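Local coordinates for DisA protein (Sorangium cellulosum, PDB 6CCA) that probably transfers methyl groups to carbon on a disorazol polyketide-assembly-line intermediate, building a gem-dimethyl group, at residues D59-F64 and R156-C161; N202-K207 and L390-G395; E31-R36 and L213-P218. All blocks are in the same frame, centred on the assembly; numbering follows the deposited sequence.

In the fold
The three contacts illustrate how one methyltransferase combines a helical lobe with a sheet-based core. Contacts 2 and 3 both use helix 196-216, which packs against the central sheet; their centres are about 19 Å apart and their nearest atoms about 6 Å, and their segments alternate along the chain. Contact 1 belongs to the separate helical region, with its centre about 24 Å from that of contact 2 and about 41 Å from that of contact 3, across the centre of the chain. Contact 2 lies nearer the glycine-rich loop following strand 226-231, the probable cofactor-binding element of this family, whereas contact 3 gathers at the start of that strand.

Contact 1. Residues D59-F64 and R156-C161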
ATOM      1  N   ASP A  59       8.608  15.484   2.243  1.00 15.66           N
ATOM      2  CA  ASP A  59       7.961  16.739   1.814  1.00 15.81           C
ATOM      3  C   ASP A  59       8.526  17.228   0.520  1.00 16.07           C
ATOM      4  O   ASP A  59       7.762  17.610  -0.404  1.00 17.67           O
ATOM      5  CB  ASP A  59       8.059  17.869   2.894  1.00 18.84           C
ATOM      6  CG  ASP A  59       7.205  17.610   4.142  1.00 22.65           C
ATOM      7  OD1 ASP A  59       6.345  16.719   4.149  1.00 22.44           O
ATOM      8  OD2 ASP A  59       7.522  18.250   5.169  1.00 27.00           O
ATOM      9  N   ALA A  60       9.844  17.146   0.365  1.00 15.30           N
ATOM     10  CA  ALA A  60      10.460  17.559  -0.871  1.00 16.67           C
ATOM     11  C   ALA A  60      10.127  16.626  -2.031  1.00 16.16           C
ATOM     12  O   ALA A  60       9.981  17.055  -3.202  1.00 17.01           O
ATOM     13  CB  ALA A  60      11.986  17.645  -0.725  1.00 16.46           C
ATOM     14  N   LEU A  61       9.976  15.341  -1.727  1.00 15.15           N
ATOM     15  CA  LEU A  61       9.496  14.383  -2.747  1.00 15.08           C
ATOM     16  C   LEU A  61       8.130  14.779  -3.291  1.00 15.79           C
ATOM     17  O   LEU A  61       7.877  14.653  -4.482  1.00 17.81           O
ATOM     18  CB  LEU A  61       9.578  12.957  -2.171  1.00 15.60           C
ATOM     19  CG  LEU A  61       9.118  11.840  -3.084  1.00 16.12           C
ATOM     20  CD1 LEU A  61      10.032  11.693  -4.256  1.00 15.81           C
ATOM     21  CD2 LEU A  61       9.054  10.556  -2.349  1.00 17.31           C
ATOM     22  N   GLU A  62       7.260  15.272  -2.437  1.00 15.99           N
ATOM     23  CA  GLU A  62       5.937  15.690  -2.869  1.00 18.93           C
ATOM     24  C   GLU A  62       5.989  16.881  -3.836  1.00 17.51           C
ATOM     25  O   GLU A  62       5.333  16.901  -4.830  1.00 20.01           O
ATOM     26  CB  GLU A  62       5.051  16.065  -1.680  1.00 21.92           C
ATOM     27  CG  GLU A  62       4.307  14.912  -1.086  1.00 32.99           C
ATOM     28  CD  GLU A  62       2.928  14.709  -1.728  1.00 31.71           C
ATOM     29  OE1 GLU A  62       1.937  15.384  -1.405  1.00 33.80           O
ATOM     30  OE2 GLU A  62       2.879  13.900  -2.557  1.00 26.10           O
ATOM     31  N   ARG A  63       6.770  17.877  -3.480  1.00 17.35           N
ATOM     32  CA  ARG A  63       6.917  19.055  -4.301  1.00 19.74           C
ATOM     33  C   ARG A  63       7.562  18.693  -5.649  1.00 19.03           C
ATOM     34  O   ARG A  63       7.124  19.104  -6.649  1.00 18.29           O
ATOM     35  CB  ARG A  63       7.708  20.137  -3.582  1.00 21.40           C
ATOM     36  CG  ARG A  63       7.021  20.773  -2.372  1.00 28.01           C
ATOM     37  CD  ARG A  63       5.498  20.948  -2.479  1.00 34.67           C
ATOM     38  NE  ARG A  63       4.858  20.076  -1.494  1.00 51.09           N
ATOM     39  CZ  ARG A  63       3.645  19.547  -1.554  1.00 53.61           C
ATOM     40  NH1 ARG A  63       2.798  19.789  -2.511  1.00 43.61           N
ATOM     41  NH2 ARG A  63       3.303  18.722  -0.604  1.00 70.16           N
ATOM     42  N   PHE A  64       8.590  17.892  -5.607  1.00 17.69           N
ATOM     43  CA  PHE A  64       9.204  17.386  -6.809  1.00 16.71           C
ATOM     44  C   PHE A  64       8.188  16.698  -7.736  1.00 16.00           C
ATOM     45  O   PHE A  64       8.200  16.902  -8.911  1.00 15.63           O
ATOM     46  CB  PHE A  64      10.351  16.473  -6.425  1.00 16.14           C
ATOM     47  CG  PHE A  64      10.958  15.715  -7.567  1.00 17.09           C
ATOM     48  CD1 PHE A  64      11.730  16.348  -8.501  1.00 18.02           C
ATOM     49  CD2 PHE A  64      10.803  14.363  -7.662  1.00 17.33           C
ATOM     50  CE1 PHE A  64      12.286  15.664  -9.525  1.00 18.50           C
ATOM     51  CE2 PHE A  64      11.378  13.659  -8.689  1.00 17.83           C
ATOM     52  CZ  PHE A  64      12.132  14.320  -9.617  1.00 18.31           C
ATOM     53  N   ARG A 156      14.167   7.489  -7.945  1.00 17.43           N
ATOM     54  CA  ARG A 156      14.540   6.602  -9.038  1.00 18.07           C
ATOM     55  C   ARG A 156      13.311   6.105  -9.792  1.00 16.85           C
ATOM     56  O   ARG A 156      13.240   6.217 -11.017  1.00 17.29           O
ATOM     57  CB  ARG A 156      15.350   5.415  -8.512  1.00 23.59           C
ATOM     58  CG  ARG A 156      16.831   5.705  -8.333  1.00 30.97           C
ATOM     59  CD  ARG A 156      17.623   4.423  -8.130  1.00 40.10           C
ATOM     60  NE  ARG A 156      17.563   3.552  -9.301  1.00 47.10           N
ATOM     61  CZ  ARG A 156      16.944   2.377  -9.326  1.00 59.29           C
ATOM     62  NH1 ARG A 156      16.328   1.926  -8.242  1.00 55.85           N
ATOM     63  NH2 ARG A 156      16.941   1.650 -10.436  1.00 62.91           N
ATOM     64  N   LEU A 157      12.344   5.556  -9.063  1.00 17.30           N
ATOM     65  CA  LEU A 157      11.136   5.045  -9.688  1.00 16.74           C
ATOM     66  C   LEU A 157      10.375   6.168 -10.458  1.00 15.96           C
ATOM     67  O   LEU A 157       9.870   5.948 -11.540  1.00 17.34           O
ATOM     68  CB  LEU A 157      10.219   4.443  -8.626  1.00 18.87           C
ATOM     69  CG  LEU A 157       8.882   3.967  -9.218  1.00 24.83           C
ATOM     70  CD1 LEU A 157       9.139   2.979 -10.339  1.00 31.13           C
ATOM     71  CD2 LEU A 157       7.965   3.313  -8.171  1.00 30.85           C
ATOM     72  N   LEU A 158      10.181   7.336  -9.816  1.00 15.11           N
ATOM     73  CA  LEU A 158       9.485   8.433 -10.501  1.00 16.34           C
ATOM     74  C   LEU A 158      10.213   8.832 -11.762  1.00 14.67           C
ATOM     75  O   LEU A 158       9.591   9.137 -12.768  1.00 14.85           O
ATOM     76  CB  LEU A 158       9.383   9.642  -9.611  1.00 16.49           C
ATOM     77  CG  LEU A 158       8.401   9.536  -8.471  1.00 18.06           C
ATOM     78  CD1 LEU A 158       8.378  10.845  -7.762  1.00 18.17           C
ATOM     79  CD2 LEU A 158       6.979   9.301  -9.022  1.00 21.02           C
ATOM     80  N   TRP A 159      11.538   8.900 -11.708  1.00 14.37           N
ATOM     81  CA  TRP A 159      12.338   9.258 -12.899  1.00 16.67           C
ATOM     82  C   TRP A 159      12.220   8.234 -14.012  1.00 16.68           C
ATOM     83  O   TRP A 159      12.017   8.601 -15.164  1.00 14.92           O
ATOM     84  CB  TRP A 159      13.810   9.529 -12.540  1.00 17.34           C
ATOM     85  CG  TRP A 159      14.524  10.285 -13.623  1.00 18.57           C
ATOM     86  CD1 TRP A 159      15.419   9.774 -14.525  1.00 19.46           C
ATOM     87  CD2 TRP A 159      14.277  11.637 -14.017  1.00 18.51           C
ATOM     88  NE1 TRP A 159      15.785  10.769 -15.410  1.00 20.33           N
ATOM     89  CE2 TRP A 159      15.079  11.903 -15.138  1.00 19.42           C
ATOM     90  CE3 TRP A 159      13.484  12.646 -13.501  1.00 18.15           C
ATOM     91  CZ2 TRP A 159      15.153  13.162 -15.723  1.00 20.86           C
ATOM     92  CZ3 TRP A 159      13.504  13.880 -14.107  1.00 20.71           C
ATOM     93  CH2 TRP A 159      14.355  14.140 -15.199  1.00 21.23           C
ATOM     94  N   ALA A 160      12.158   6.942 -13.674  1.00 15.43           N
ATOM     95  CA  ALA A 160      11.940   5.908 -14.688  1.00 17.97           C
ATOM     96  C   ALA A 160      10.551   6.065 -15.335  1.00 18.54           C
ATOM     97  O   ALA A 160      10.385   5.902 -16.545  1.00 18.54           O
ATOM     98  CB  ALA A 160      12.129   4.500 -14.086  1.00 18.13           C
ATOM     99  N   CYS A 161       9.553   6.393 -14.543  1.00 17.04           N
ATOM    100  CA  CYS A 161       8.208   6.579 -15.072  1.00 15.57           C
ATOM    101  C   CYS A 161       8.209   7.853 -15.941  1.00 17.22           C
ATOM    102  O   CYS A 161       7.659   7.858 -17.028  1.00 15.85           O
ATOM    103  CB  CYS A 161       7.197   6.761 -13.950  1.00 17.60           C
ATOM    104  SG  CYS A 161       6.859   5.204 -13.057  1.00 19.08           S
TER
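Phe64 and Leu158 mark the closest backbone approach of two helical segments that run almost parallel, with only 7° between their N-to-C directions. The axes of 59-64 and 156-161 nevertheless stay 12.1 Å apart, and even the CA atoms of Phe64 and Leu158 are separated by 9.7 Å. Long side chains must therefore bridge the interval, and the two segments together bury a modest 143 Å².

Leu158 supplies the central piece. Its CB points toward helix 55-75, and its CD1 methyl serves two partners that lie one helical turn apart on that helix. The first is Leu61, whose CD1 approaches Leu158 CD1 at 4.0 Å, the two side chains meeting at a slant. The CB of Leu61 points neither toward nor away from the other helix; with CG anti to the backbone N (chi1 180°), CD1 comes nearer to it. The second is Phe64, which is aimed more directly: CE2 of its ring stands 4.2 Å from Leu158 CD1, an oblique approach to the aromatic plane.

Beyond Leu158, the outer end of the same phenyl ring reaches the indole. Phe64 CZ comes within 4.4 Å of Trp159 CE3, so the six-membered part of the indole meets the phenyl at its edge, close to the phenyl plane. All these contacts are apolar, and no hydrogen bond joins the two segments.

Other elements complete the packing between the widely spaced helices. Leu158 also touches Phe343 and Leu346 of helix 342-346, and Leu68 further along helix 55-75. On the aromatic side, Phe64 rests on Leu145 and Trp159 on Met142, both from helix 135-146, while Trp159 stacks with Tyr162; the pair belongs to a helical lobe in which helices 135-146 and 342-346 pack around it.

Contact 2. Residues N202-K207 and L390-G395; sequences NELVIK and LQHSDG
Leu204 is the single residue of helix 196-216 through which segment 202-207 meets segment 390-395, and it engages two side chains by different means. The first is purely apolar. Leu204 and Leu390 extend toward each other tip to tip, with Leu204 CD1 at 3.8 Å from Leu390 CD1 and Leu204 CD2 at 4.0 Å from the same methyl. Such end-on contact spans a wide backbone interval: the CA atoms of Leu204 and Leu390, the nearest pair, remain 9.2 Å apart.

The second interaction sets a methyl against an aromatic edge. Leu204 CD1 lies near the plane of the His392 imidazole, 3.7 Å from NE2 and 3.8 Å from CE1 of that ring. The histidine comes from the direction opposite to the leucine, its CG anti to the carbonyl carbon (chi1 -70°), which extends the imidazole toward the helix.

A hydrogen bond holds the ring without linking the two segments directly. NE2 of His392 is hydrogen-bonded to NE2 of His200, one turn earlier on the same helix as Leu204, and the two imidazole planes are steeply inclined. The edge nitrogen close to the leucine methyl therefore already has a polar partner.

Around this buried junction, Leu204 and Leu390 share Val404 of strand 402-409, to which Leu390 is tied by backbone bonding. The contact thus joins the loop between strands 387-389 and 393-394 to a helix flanking the Rossmann-like sheet, and nearby Asn202 touches Thr238 in the glycine-rich loop after strand 226-231, probably the cofactor-binding element, as in class I methyltransferases. Pro43 touches both Leu204 and His392, and Leu51 packs on the histidine, bringing helix 45-52 and the loop before it to helix 196-216 and the sheet.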
ATOM      1  N   ASN A 202       7.856  -2.499   8.014  1.00 14.27           N
ATOM      2  CA  ASN A 202       8.087  -3.957   7.874  1.00 14.46           C
ATOM      3  C   ASN A 202       8.384  -4.575   9.237  1.00 14.99           C
ATOM      4  O   ASN A 202       7.866  -5.652   9.626  1.00 15.00           O
ATOM      5  CB  ASN A 202       9.251  -4.230   6.902  1.00 14.23           C
ATOM      6  CG  ASN A 202       8.924  -3.925   5.450  1.00 16.26           C
ATOM      7  OD1 ASN A 202       7.769  -3.866   5.052  1.00 18.20           O
ATOM      8  ND2 ASN A 202       9.967  -3.838   4.628  1.00 17.81           N
ATOM      9  N   GLU A 203       9.151  -3.848  10.028  1.00 15.20           N
ATOM     10  CA  GLU A 203       9.548  -4.321  11.336  1.00 17.54           C
ATOM     11  C   GLU A 203       8.402  -4.300  12.309  1.00 15.80           C
ATOM     12  O   GLU A 203       8.302  -5.242  13.095  1.00 15.07           O
ATOM     13  CB  GLU A 203      10.780  -3.582  11.882  1.00 17.89           C
ATOM     14  CG  GLU A 203      12.040  -3.884  11.062  1.00 22.23           C
ATOM     15  CD  GLU A 203      12.535  -5.343  11.134  1.00 28.08           C
ATOM     16  OE1 GLU A 203      12.241  -6.094  12.090  1.00 31.08           O
ATOM     17  OE2 GLU A 203      13.195  -5.764  10.164  1.00 34.29           O
ATOM     18  N   LEU A 204       7.504  -3.304  12.184  1.00 15.48           N
ATOM     19  CA  LEU A 204       6.292  -3.285  12.989  1.00 16.32           C
ATOM     20  C   LEU A 204       5.349  -4.418  12.682  1.00 14.44           C
ATOM     21  O   LEU A 204       4.738  -4.971  13.578  1.00 14.57           O
ATOM     22  CB  LEU A 204       5.506  -1.943  12.885  1.00 17.77           C
ATOM     23  CG  LEU A 204       6.037  -0.758  13.641  1.00 20.43           C
ATOM     24  CD1 LEU A 204       5.149   0.429  13.316  1.00 19.09           C
ATOM     25  CD2 LEU A 204       6.008  -1.101  15.149  1.00 21.10           C
ATOM     26  N   VAL A 205       5.265  -4.853  11.430  1.00 12.87           N
ATOM     27  CA  VAL A 205       4.448  -6.036  11.156  1.00 12.98           C
ATOM     28  C   VAL A 205       5.044  -7.310  11.839  1.00 13.86           C
ATOM     29  O   VAL A 205       4.348  -8.073  12.459  1.00 15.04           O
ATOM     30  CB  VAL A 205       4.320  -6.297   9.653  1.00 13.58           C
ATOM     31  CG1 VAL A 205       3.775  -7.704   9.333  1.00 14.01           C
ATOM     32  CG2 VAL A 205       3.557  -5.194   8.936  1.00 15.21           C
ATOM     33  N   ILE A 206       6.340  -7.505  11.691  1.00 15.23           N
ATOM     34  CA  ILE A 206       7.058  -8.638  12.256  1.00 16.02           C
ATOM     35  C   ILE A 206       6.874  -8.623  13.775  1.00 15.79           C
ATOM     36  O   ILE A 206       6.568  -9.628  14.370  1.00 15.00           O
ATOM     37  CB  ILE A 206       8.543  -8.617  11.893  1.00 16.30           C
ATOM     38  CG1 ILE A 206       8.723  -8.995  10.416  1.00 16.80           C
ATOM     39  CG2 ILE A 206       9.342  -9.673  12.702  1.00 19.34           C
ATOM     40  CD1 ILE A 206      10.122  -8.811   9.849  1.00 18.26           C
ATOM     41  N   LYS A 207       7.071  -7.478  14.378  1.00 15.56           N
ATOM     42  CA  LYS A 207       6.894  -7.352  15.821  1.00 17.20           C
ATOM     43  C   LYS A 207       5.490  -7.765  16.236  1.00 16.59           C
ATOM     44  O   LYS A 207       5.292  -8.440  17.281  1.00 17.19           O
ATOM     45  CB  LYS A 207       7.150  -5.876  16.232  1.00 18.61           C
ATOM     46  CG  LYS A 207       7.045  -5.587  17.745  1.00 22.75           C
ATOM     47  CD  LYS A 207       7.992  -6.459  18.472  1.00 26.83           C
ATOM     48  CE  LYS A 207       8.334  -5.967  19.883  1.00 36.19           C
ATOM     49  NZ  LYS A 207       8.899  -7.159  20.618  1.00 40.60           N
ATOM     50  N   LEU A 390      -1.250   2.343  14.778  1.00 16.77           N
ATOM     51  CA  LEU A 390      -0.152   2.618  15.715  1.00 18.22           C
ATOM     52  C   LEU A 390       0.149   4.140  15.714  1.00 19.36           C
ATOM     53  O   LEU A 390      -0.207   4.843  14.770  1.00 19.55           O
ATOM     54  CB  LEU A 390       1.039   1.766  15.419  1.00 19.31           C
ATOM     55  CG  LEU A 390       0.803   0.279  15.659  1.00 20.61           C
ATOM     56  CD1 LEU A 390       2.018  -0.492  15.256  1.00 23.11           C
ATOM     57  CD2 LEU A 390       0.434   0.042  17.134  1.00 23.57           C
ATOM     58  N   GLN A 391       0.729   4.644  16.797  1.00 18.90           N
ATOM     59  CA  GLN A 391       0.924   6.095  16.946  1.00 19.07           C
ATOM     60  C   GLN A 391       2.322   6.439  16.494  1.00 16.81           C
ATOM     61  O   GLN A 391       3.275   5.765  16.854  1.00 17.55           O
ATOM     62  CB  GLN A 391       0.754   6.488  18.453  1.00 22.78           C
ATOM     63  CG  GLN A 391      -0.598   6.172  18.981  1.00 31.62           C
ATOM     64  CD  GLN A 391      -0.681   6.477  20.484  1.00 40.62           C
ATOM     65  OE1 GLN A 391      -0.675   5.556  21.355  1.00 48.53           O
ATOM     66  NE2 GLN A 391      -0.705   7.775  20.806  1.00 43.27           N
ATOM     67  N   HIS A 392       2.444   7.510  15.719  1.00 18.14           N
ATOM     68  CA  HIS A 392       3.716   8.016  15.239  1.00 17.97           C
ATOM     69  C   HIS A 392       3.764   9.505  15.347  1.00 20.33           C
ATOM     70  O   HIS A 392       3.891  10.237  14.359  1.00 18.84           O
ATOM     71  CB  HIS A 392       3.975   7.574  13.781  1.00 19.32           C
ATOM     72  CG  HIS A 392       4.251   6.116  13.670  1.00 17.11           C
ATOM     73  ND1 HIS A 392       3.234   5.203  13.562  1.00 18.54           N
ATOM     74  CD2 HIS A 392       5.390   5.408  13.698  1.00 18.00           C
ATOM     75  CE1 HIS A 392       3.746   3.988  13.531  1.00 18.57           C
ATOM     76  NE2 HIS A 392       5.051   4.085  13.602  1.00 17.15           N
ATOM     77  N   SER A 393       3.637   9.991  16.585  1.00 21.89           N
ATOM     78  CA  SER A 393       3.601  11.472  16.776  1.00 24.03           C
ATOM     79  C   SER A 393       4.525  11.957  17.882  1.00 25.62           C
ATOM     80  O   SER A 393       4.795  11.246  18.862  1.00 24.83           O
ATOM     81  CB  SER A 393       2.152  11.972  16.986  1.00 30.52           C
ATOM     82  OG  SER A 393       1.572  11.286  18.046  1.00 40.26           O
ATOM     83  N   ASP A 394       5.093  13.130  17.639  1.00 27.80           N
ATOM     84  CA  ASP A 394       6.034  13.725  18.570  1.00 35.62           C
ATOM     85  C   ASP A 394       5.698  15.214  18.637  1.00 39.43           C
ATOM     86  O   ASP A 394       6.109  16.001  17.745  1.00 32.25           O
ATOM     87  CB  ASP A 394       7.411  13.571  18.006  1.00 35.29           C
ATOM     88  CG  ASP A 394       8.463  14.328  18.793  1.00 42.52           C
ATOM     89  OD1 ASP A 394       8.277  14.496  20.003  1.00 38.56           O
ATOM     90  OD2 ASP A 394       9.510  14.717  18.221  1.00 36.78           O
ATOM     91  N   GLY A 395       4.887  15.562  19.641  1.00 42.39           N
ATOM     92  CA  GLY A 395       4.342  16.897  19.751  1.00 40.51           C
ATOM     93  C   GLY A 395       3.450  17.279  18.589  1.00 40.31           C
ATOM     94  O   GLY A 395       2.467  16.569  18.299  1.00 41.53           O
TER

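Contact 3. Residues E31-R36 and L213-P218; sequences EPLLER and LDARVP
Leu33 forks over the last turns of helix 196-216, giving one methyl to Ala215 and the other to Arg216. Its CD1 presses on Ala215 CB at 3.5 Å, tighter than ordinary carbon packing, while Leu33 CD2 lies 3.7 Å from Arg216 CD. The leucine holds CG in the staggered but crowded position between backbone N and carbonyl carbon (chi1 65°), whereas its second torsion lies away from a staggered value, so the close fit goes with a somewhat strained side chain.

Arg216 crosses Leu33 at about a right angle. Bends at chi2 (-72°) and chi3 (-29°) fold its chain, so that the aliphatic part lies against the leucine while the charged end is engaged elsewhere: NH1 forms a salt bridge with Asp301, and the guanidinium makes a cation-pi contact with Phe30. Trp331 of strand 330-337 also packs on Leu33.

Asp301 and Ile226, another neighbour of Arg216, sit at the starts of parallel strands 300-306 and 226-231. The arrangement fastens the N-terminal segment and a flanking helix to the Rossmann-like alpha/beta sheet of a class I methyltransferase, at the end opposite its glycine-rich loop.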
ATOM      1  N   GLU A  31      -8.920 -16.271  24.563  1.00 26.68           N
ATOM      2  CA  GLU A  31      -9.258 -14.932  25.040  1.00 31.78           C
ATOM      3  C   GLU A  31      -8.706 -13.780  24.183  1.00 25.77           C
ATOM      4  O   GLU A  31      -7.699 -13.943  23.529  1.00 26.56           O
ATOM      5  CB  GLU A  31      -8.695 -14.792  26.465  1.00 35.85           C
ATOM      6  CG  GLU A  31      -9.493 -15.694  27.432  1.00 46.90           C
ATOM      7  CD  GLU A  31     -10.932 -15.203  27.630  1.00 53.57           C
ATOM      8  OE1 GLU A  31     -11.125 -14.311  28.487  1.00 66.83           O
ATOM      9  OE2 GLU A  31     -11.876 -15.678  26.925  1.00 57.81           O
ATOM     10  N   PRO A  32      -9.398 -12.646  24.182  1.00 24.50           N
ATOM     11  CA  PRO A  32      -8.923 -11.479  23.451  1.00 21.77           C
ATOM     12  C   PRO A  32      -7.538 -11.132  23.947  1.00 22.95           C
ATOM     13  O   PRO A  32      -7.274 -11.110  25.162  1.00 22.56           O
ATOM     14  CB  PRO A  32      -9.950 -10.403  23.763  1.00 22.66           C
ATOM     15  CG  PRO A  32     -11.194 -11.145  24.130  1.00 24.17           C
ATOM     16  CD  PRO A  32     -10.732 -12.418  24.771  1.00 24.82           C
ATOM     17  N   LEU A  33      -6.613 -10.927  23.025  1.00 19.32           N
ATOM     18  CA  LEU A  33      -5.252 -10.558  23.422  1.00 19.95           C
ATOM     19  C   LEU A  33      -4.679  -9.254  22.838  1.00 18.29           C
ATOM     20  O   LEU A  33      -3.552  -8.887  23.144  1.00 19.65           O
ATOM     21  CB  LEU A  33      -4.297 -11.712  23.294  1.00 23.73           C
ATOM     22  CG  LEU A  33      -4.037 -12.231  21.884  1.00 26.37           C
ATOM     23  CD1 LEU A  33      -2.551 -12.469  21.669  1.00 32.20           C
ATOM     24  CD2 LEU A  33      -4.855 -13.503  21.704  1.00 29.76           C
ATOM     25  N   LEU A  34      -5.431  -8.605  21.985  1.00 16.71           N
ATOM     26  CA  LEU A  34      -4.901  -7.426  21.349  1.00 18.69           C
ATOM     27  C   LEU A  34      -4.687  -6.262  22.296  1.00 18.37           C
ATOM     28  O   LEU A  34      -3.661  -5.596  22.246  1.00 18.08           O
ATOM     29  CB  LEU A  34      -5.776  -7.003  20.186  1.00 17.28           C
ATOM     30  CG  LEU A  34      -5.247  -5.842  19.319  1.00 17.65           C
ATOM     31  CD1 LEU A  34      -3.853  -6.096  18.856  1.00 19.30           C
ATOM     32  CD2 LEU A  34      -6.168  -5.551  18.144  1.00 18.00           C
ATOM     33  N   GLU A  35      -5.610  -6.051  23.200  1.00 18.11           N
ATOM     34  CA  GLU A  35      -5.516  -4.861  24.107  1.00 21.82           C
ATOM     35  C   GLU A  35      -4.192  -4.868  24.850  1.00 18.41           C
ATOM     36  O   GLU A  35      -3.484  -3.857  24.877  1.00 19.42           O
ATOM     37  CB  GLU A  35      -6.719  -4.885  25.084  1.00 24.65           C
ATOM     38  CG  GLU A  35      -6.730  -3.787  26.140  1.00 29.50           C
ATOM     39  CD  GLU A  35      -8.009  -3.792  27.006  1.00 35.66           C
ATOM     40  OE1 GLU A  35      -8.972  -4.577  26.783  1.00 34.03           O
ATOM     41  OE2 GLU A  35      -8.034  -2.964  27.933  1.00 42.10           O
ATOM     42  N   ARG A  36      -3.795  -6.003  25.389  1.00 21.48           N
ATOM     43  CA  ARG A  36      -2.553  -6.018  26.151  1.00 24.59           C
ATOM     44  C   ARG A  36      -1.304  -6.145  25.302  1.00 24.65           C
ATOM     45  O   ARG A  36      -0.187  -5.910  25.776  1.00 23.62           O
ATOM     46  CB  ARG A  36      -2.598  -7.125  27.180  1.00 28.88           C
ATOM     47  CG  ARG A  36      -2.401  -8.526  26.639  1.00 34.60           C
ATOM     48  CD  ARG A  36      -2.788  -9.462  27.772  1.00 44.02           C
ATOM     49  NE  ARG A  36      -3.711 -10.508  27.365  1.00 45.88           N
ATOM     50  CZ  ARG A  36      -3.397 -11.790  27.280  1.00 55.98           C
ATOM     51  NH1 ARG A  36      -2.160 -12.201  27.518  1.00 64.48           N
ATOM     52  NH2 ARG A  36      -4.333 -12.665  26.931  1.00 62.96           N
ATOM     53  N   LEU A 213       2.555 -14.474  18.754  1.00 19.39           N
ATOM     54  CA  LEU A 213       3.046 -15.810  18.994  1.00 21.88           C
ATOM     55  C   LEU A 213       3.482 -15.979  20.441  1.00 24.86           C
ATOM     56  O   LEU A 213       3.215 -16.971  21.036  1.00 25.89           O
ATOM     57  CB  LEU A 213       4.157 -16.194  18.025  1.00 23.04           C
ATOM     58  CG  LEU A 213       3.639 -16.451  16.617  1.00 24.28           C
ATOM     59  CD1 LEU A 213       4.704 -16.358  15.558  1.00 27.34           C
ATOM     60  CD2 LEU A 213       2.990 -17.793  16.527  1.00 27.52           C
ATOM     61  N   ASP A 214       4.141 -14.983  20.975  1.00 23.69           N
ATOM     62  CA  ASP A 214       4.603 -15.058  22.349  1.00 30.10           C
ATOM     63  C   ASP A 214       3.454 -15.194  23.307  1.00 28.53           C
ATOM     64  O   ASP A 214       3.562 -15.856  24.266  1.00 32.23           O
ATOM     65  CB  ASP A 214       5.385 -13.835  22.736  1.00 31.56           C
ATOM     66  CG  ASP A 214       6.773 -13.853  22.219  1.00 35.45           C
ATOM     67  OD1 ASP A 214       7.297 -14.901  21.817  1.00 37.49           O
ATOM     68  OD2 ASP A 214       7.331 -12.768  22.213  1.00 44.73           O
ATOM     69  N   ALA A 215       2.363 -14.530  23.039  1.00 24.48           N
ATOM     70  CA  ALA A 215       1.175 -14.663  23.850  1.00 26.74           C
ATOM     71  C   ALA A 215       0.457 -16.003  23.759  1.00 30.49           C
ATOM     72  O   ALA A 215      -0.032 -16.477  24.726  1.00 28.49           O
ATOM     73  CB  ALA A 215       0.205 -13.558  23.531  1.00 28.45           C
ATOM     74  N   ARG A 216       0.393 -16.590  22.588  1.00 24.09           N
ATOM     75  CA  ARG A 216      -0.400 -17.778  22.379  1.00 26.34           C
ATOM     76  C   ARG A 216       0.366 -19.064  22.567  1.00 27.90           C
ATOM     77  O   ARG A 216      -0.196 -20.053  23.010  1.00 30.35           O
ATOM     78  CB  ARG A 216      -0.909 -17.838  20.942  1.00 30.53           C
ATOM     79  CG  ARG A 216      -1.884 -16.744  20.561  1.00 32.05           C
ATOM     80  CD  ARG A 216      -3.273 -16.834  21.166  1.00 38.91           C
ATOM     81  NE  ARG A 216      -3.750 -18.171  21.484  1.00 42.17           N
ATOM     82  CZ  ARG A 216      -4.232 -19.068  20.634  1.00 45.36           C
ATOM     83  NH1 ARG A 216      -4.309 -18.830  19.312  1.00 52.34           N
ATOM     84  NH2 ARG A 216      -4.624 -20.233  21.131  1.00 42.89           N
ATOM     85  N   VAL A 217       1.619 -19.088  22.147  1.00 27.06           N
ATOM     86  CA  VAL A 217       2.375 -20.360  22.103  1.00 32.69           C
ATOM     87  C   VAL A 217       2.334 -21.070  23.452  1.00 36.24           C
ATOM     88  O   VAL A 217       2.072 -22.283  23.489  1.00 33.52           O
ATOM     89  CB  VAL A 217       3.827 -20.172  21.633  1.00 36.59           C
ATOM     90  CG1 VAL A 217       4.749 -21.291  22.088  1.00 38.98           C
ATOM     91  CG2 VAL A 217       3.835 -20.094  20.109  1.00 37.25           C
ATOM     92  N   PRO A 218       2.509 -20.322  24.544  1.00 38.86           N
ATOM     93  CA  PRO A 218       2.505 -20.990  25.850  1.00 44.97           C
ATOM     94  C   PRO A 218       1.249 -21.767  26.151  1.00 47.01           C
ATOM     95  O   PRO A 218       1.319 -22.706  26.931  1.00 45.80           O
ATOM     96  CB  PRO A 218       2.626 -19.822  26.833  1.00 44.65           C
ATOM     97  CG  PRO A 218       3.532 -18.899  26.101  1.00 44.56           C
ATOM     98  CD  PRO A 218       2.958 -18.925  24.688  1.00 43.64           C
TER